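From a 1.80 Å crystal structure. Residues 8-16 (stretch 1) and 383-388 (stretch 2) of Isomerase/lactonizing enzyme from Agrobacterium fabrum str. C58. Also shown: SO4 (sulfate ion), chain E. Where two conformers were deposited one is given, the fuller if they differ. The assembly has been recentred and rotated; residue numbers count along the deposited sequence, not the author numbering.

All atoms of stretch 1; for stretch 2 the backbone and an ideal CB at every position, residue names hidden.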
# COMPACT_ATOMS: atom_id res chain seq x y z
N VAL A 8 -10.63 21.66 2.86
CA VAL A 8 -10.63 20.36 2.17
C VAL A 8 -11.78 19.59 2.81
O VAL A 8 -11.78 19.34 4.02
CB VAL A 8 -9.27 19.61 2.35
CG1 VAL A 8 -9.31 18.24 1.63
CG2 VAL A 8 -8.09 20.44 1.84
N GLU A 9 -12.78 19.26 2.00
CA GLU A 9 -13.98 18.58 2.50
C GLU A 9 -14.08 17.21 1.83
O GLU A 9 -13.94 17.12 0.60
CB GLU A 9 -15.23 19.39 2.14
CG GLU A 9 -15.36 20.76 2.84
CD GLU A 9 -16.46 21.58 2.20
OE1 GLU A 9 -16.15 22.34 1.26
OE2 GLU A 9 -17.62 21.41 2.61
N VAL A 10 -14.32 16.16 2.62
CA VAL A 10 -14.41 14.80 2.06
C VAL A 10 -15.84 14.27 2.12
O VAL A 10 -16.54 14.46 3.12
CB VAL A 10 -13.50 13.81 2.84
CG1 VAL A 10 -13.33 12.52 2.05
CG2 VAL A 10 -12.10 14.43 3.05
N PHE A 11 -16.25 13.60 1.04
CA PHE A 11 -17.60 13.07 0.91
C PHE A 11 -17.56 11.68 0.31
O PHE A 11 -16.59 11.31 -0.35
CB PHE A 11 -18.45 13.91 -0.05
CG PHE A 11 -18.55 15.36 0.32
CD1 PHE A 11 -19.57 15.80 1.16
CD2 PHE A 11 -17.65 16.28 -0.22
CE1 PHE A 11 -19.68 17.17 1.48
CE2 PHE A 11 -17.75 17.65 0.12
CZ PHE A 11 -18.77 18.08 0.96
N THR A 12 -18.63 10.92 0.54
CA THR A 12 -18.91 9.75 -0.30
C THR A 12 -20.16 10.02 -1.14
O THR A 12 -21.04 10.80 -0.75
CB THR A 12 -19.14 8.47 0.52
OG1 THR A 12 -20.12 8.72 1.53
CG2 THR A 12 -17.82 8.04 1.16
N LEU A 13 -20.19 9.39 -2.29
CA LEU A 13 -21.42 9.28 -3.10
C LEU A 13 -21.69 7.79 -3.26
O LEU A 13 -20.87 7.07 -3.80
CB LEU A 13 -21.21 9.97 -4.46
CG LEU A 13 -22.31 9.82 -5.54
CD1 LEU A 13 -23.65 10.14 -4.94
CD2 LEU A 13 -22.03 10.75 -6.74
N THR A 14 -22.84 7.36 -2.76
CA THR A 14 -23.21 5.95 -2.77
C THR A 14 -24.53 5.85 -3.51
O THR A 14 -25.46 6.61 -3.22
CB THR A 14 -23.43 5.40 -1.33
OG1 THR A 14 -22.31 5.75 -0.51
CG2 THR A 14 -23.56 3.88 -1.35
N GLN A 15 -24.61 4.92 -4.46
CA GLN A 15 -25.84 4.65 -5.20
C GLN A 15 -25.97 3.16 -5.48
O GLN A 15 -24.96 2.43 -5.56
CB GLN A 15 -25.84 5.38 -6.54
CG GLN A 15 -25.91 6.92 -6.45
CD GLN A 15 -26.55 7.52 -7.66
OE1 GLN A 15 -25.93 7.59 -8.73
NE2 GLN A 15 -27.79 7.92 -7.53
N PRO A 16 -27.22 2.69 -5.68
CA PRO A 16 -27.42 1.30 -6.15
C PRO A 16 -26.68 1.03 -7.46
O PRO A 16 -26.57 1.92 -8.30
CB PRO A 16 -28.93 1.24 -6.40
CG PRO A 16 -29.52 2.25 -5.48
CD PRO A 16 -28.52 3.40 -5.53
N UNK A 383 -26.93 16.94 -3.94
CA UNK A 383 -28.02 16.50 -3.06
C UNK A 383 -27.76 15.12 -2.47
O UNK A 383 -28.30 14.78 -1.44
CB UNK A 383 -29.34 16.49 -3.83
N UNK A 384 -26.92 14.34 -3.14
CA UNK A 384 -26.71 12.93 -2.77
C UNK A 384 -25.46 12.69 -1.89
O UNK A 384 -25.41 11.72 -1.14
CB UNK A 384 -26.59 12.09 -4.04
N UNK A 385 -24.47 13.56 -1.99
CA UNK A 385 -23.21 13.30 -1.27
C UNK A 385 -23.41 13.35 0.25
O UNK A 385 -24.26 14.10 0.73
CB UNK A 385 -22.14 14.32 -1.69
N UNK A 386 -22.65 12.54 0.99
CA UNK A 386 -22.69 12.54 2.47
C UNK A 386 -21.27 12.90 2.94
O UNK A 386 -20.30 12.40 2.38
CB UNK A 386 -23.14 11.19 3.03
N UNK A 387 -21.18 13.75 3.96
CA UNK A 387 -19.90 14.03 4.61
C UNK A 387 -19.32 12.77 5.24
O UNK A 387 -20.05 11.92 5.75
CB UNK A 387 -20.07 15.12 5.67
N UNK A 388 -17.99 12.66 5.20
CA UNK A 388 -17.29 11.53 5.84
C UNK A 388 -16.00 12.07 6.49
O UNK A 388 -15.54 11.51 7.49
OXT UNK A 388 -15.45 13.10 6.05
CB UNK A 388 -16.97 10.43 4.83
S SO4 E . -24.64 14.45 5.67
O1 SO4 E . -24.80 13.02 5.35
O2 SO4 E . -25.87 15.17 5.35
O3 SO4 E . -24.33 14.62 7.09
O4 SO4 E . -23.55 14.99 4.88

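Stretch 2 meets the strand of stretch 1 as its antiparallel neighbour, and much of the register is fixed by backbone before any side chain is chosen. Position 386 gives its O to Thr12 N (2.9 Å) and its N to Thr12 O (2.9 Å), while the N of position 388 bonds Val10 O at 3.1 Å. These bonds accept any residue with a free backbone N-H, so all but proline, and identity must otherwise be read from where each CB points.

Position 383 has helical angles and nothing of stretch 1 within reach of its ideal CB. Many residues would do; it is Gly383.

At 384 the ideal CB points toward stretch 1 and lies 3.6 Å from Leu13 CD1, with Gln15 beyond. An apolar chain of medium length suits, such as leucine or methionine. The residue is Leu384: its CB packs at 3.7 Å on Leu13 CD1, and its CD1 reaches to 3.5 Å from Gln15 NE2. Its backbone O accepts from a water that in turn accepts from Thr14 N, bridging the two stretches beyond the last direct backbone bond between them.

At 385 the CB points sideways, 4.1 Å from Phe11 CB, on the side where the Phe11 ring and Leu13 lie. An aromatic face turned to this position asks for aliphatic carbon; isoleucine, leucine or methionine could supply it. Ile385, with chi1 p and chi2 t, sets CD1 3.6 Å from the centroid of the Phe11 ring, nearly along the ring normal, a CH-pi contact. Its CG2 lies 4.2 Å from Leu13 CB.

Position 386 shares a sheet face with Thr12, its ideal CB 4.2 Å from Thr12 OG1. Hydroxyls at Thr12 and Thr14 favour a polar residue, short or long. Glu386 answers through water: one molecule donates to its OE1 (2.6 Å) and hydrogen-bonds Thr12 OG1 and Thr14 OG1, both at 2.7 Å.

The CB of 387 points away, yet Glu9 offers a carboxylate and Phe11 a ring to a chain long enough to return; lysine or arginine fits. In Arg387, NH1 makes a salt bridge to Glu9 OE2 at 3.0 Å, and Phe11 CE1 lies over one guanidinium face. NH1 also donates to a water that donates to Val10 O. Its backbone N, turned outward, binds sulfate O4 at 2.8 Å.

At 388 the CB points toward stretch 1, 4.5 Å from Thr12 CG2, with Val10 alongside. A branched or extended aliphatic suits. Ile388 places CG2 3.7 Å from Val10 CG1 and CD1 3.7 Å from Thr12 CG2, ending the chain in apolar packing beside its terminal carboxylate.

Stretch 2 383-388: GLIERI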
# COMPACT_ATOMS: atom_id res chain seq x y z
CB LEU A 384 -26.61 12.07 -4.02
CG LEU A 384 -27.88 12.08 -4.88
CD1 LEU A 384 -27.69 11.16 -6.09
CD2 LEU A 384 -29.10 11.70 -4.01
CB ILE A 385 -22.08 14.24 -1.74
CG1 ILE A 385 -22.43 15.72 -1.51
CG2 ILE A 385 -21.75 13.91 -3.22
CD1 ILE A 385 -21.33 16.72 -1.85
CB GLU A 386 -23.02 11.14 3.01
CG GLU A 386 -24.40 10.60 2.67
CD GLU A 386 -24.65 9.18 3.25
OE1 GLU A 386 -24.07 8.18 2.75
OE2 GLU A 386 -25.46 9.08 4.20
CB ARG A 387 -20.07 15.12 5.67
CG ARG A 387 -20.52 16.46 5.12
CD ARG A 387 -20.26 17.58 6.11
NE ARG A 387 -20.72 18.87 5.61
CZ ARG A 387 -20.03 19.63 4.76
NH1 ARG A 387 -18.85 19.22 4.32
NH2 ARG A 387 -20.52 20.79 4.35
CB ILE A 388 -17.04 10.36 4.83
CG1 ILE A 388 -16.52 9.10 5.54
CG2 ILE A 388 -16.15 10.82 3.66
CD1 ILE A 388 -16.56 7.80 4.68
O HOH W 1 -17.20 17.01 4.35
O HOH W 2 -22.64 8.17 0.63
O HOH W 3 -24.45 9.25 -1.21
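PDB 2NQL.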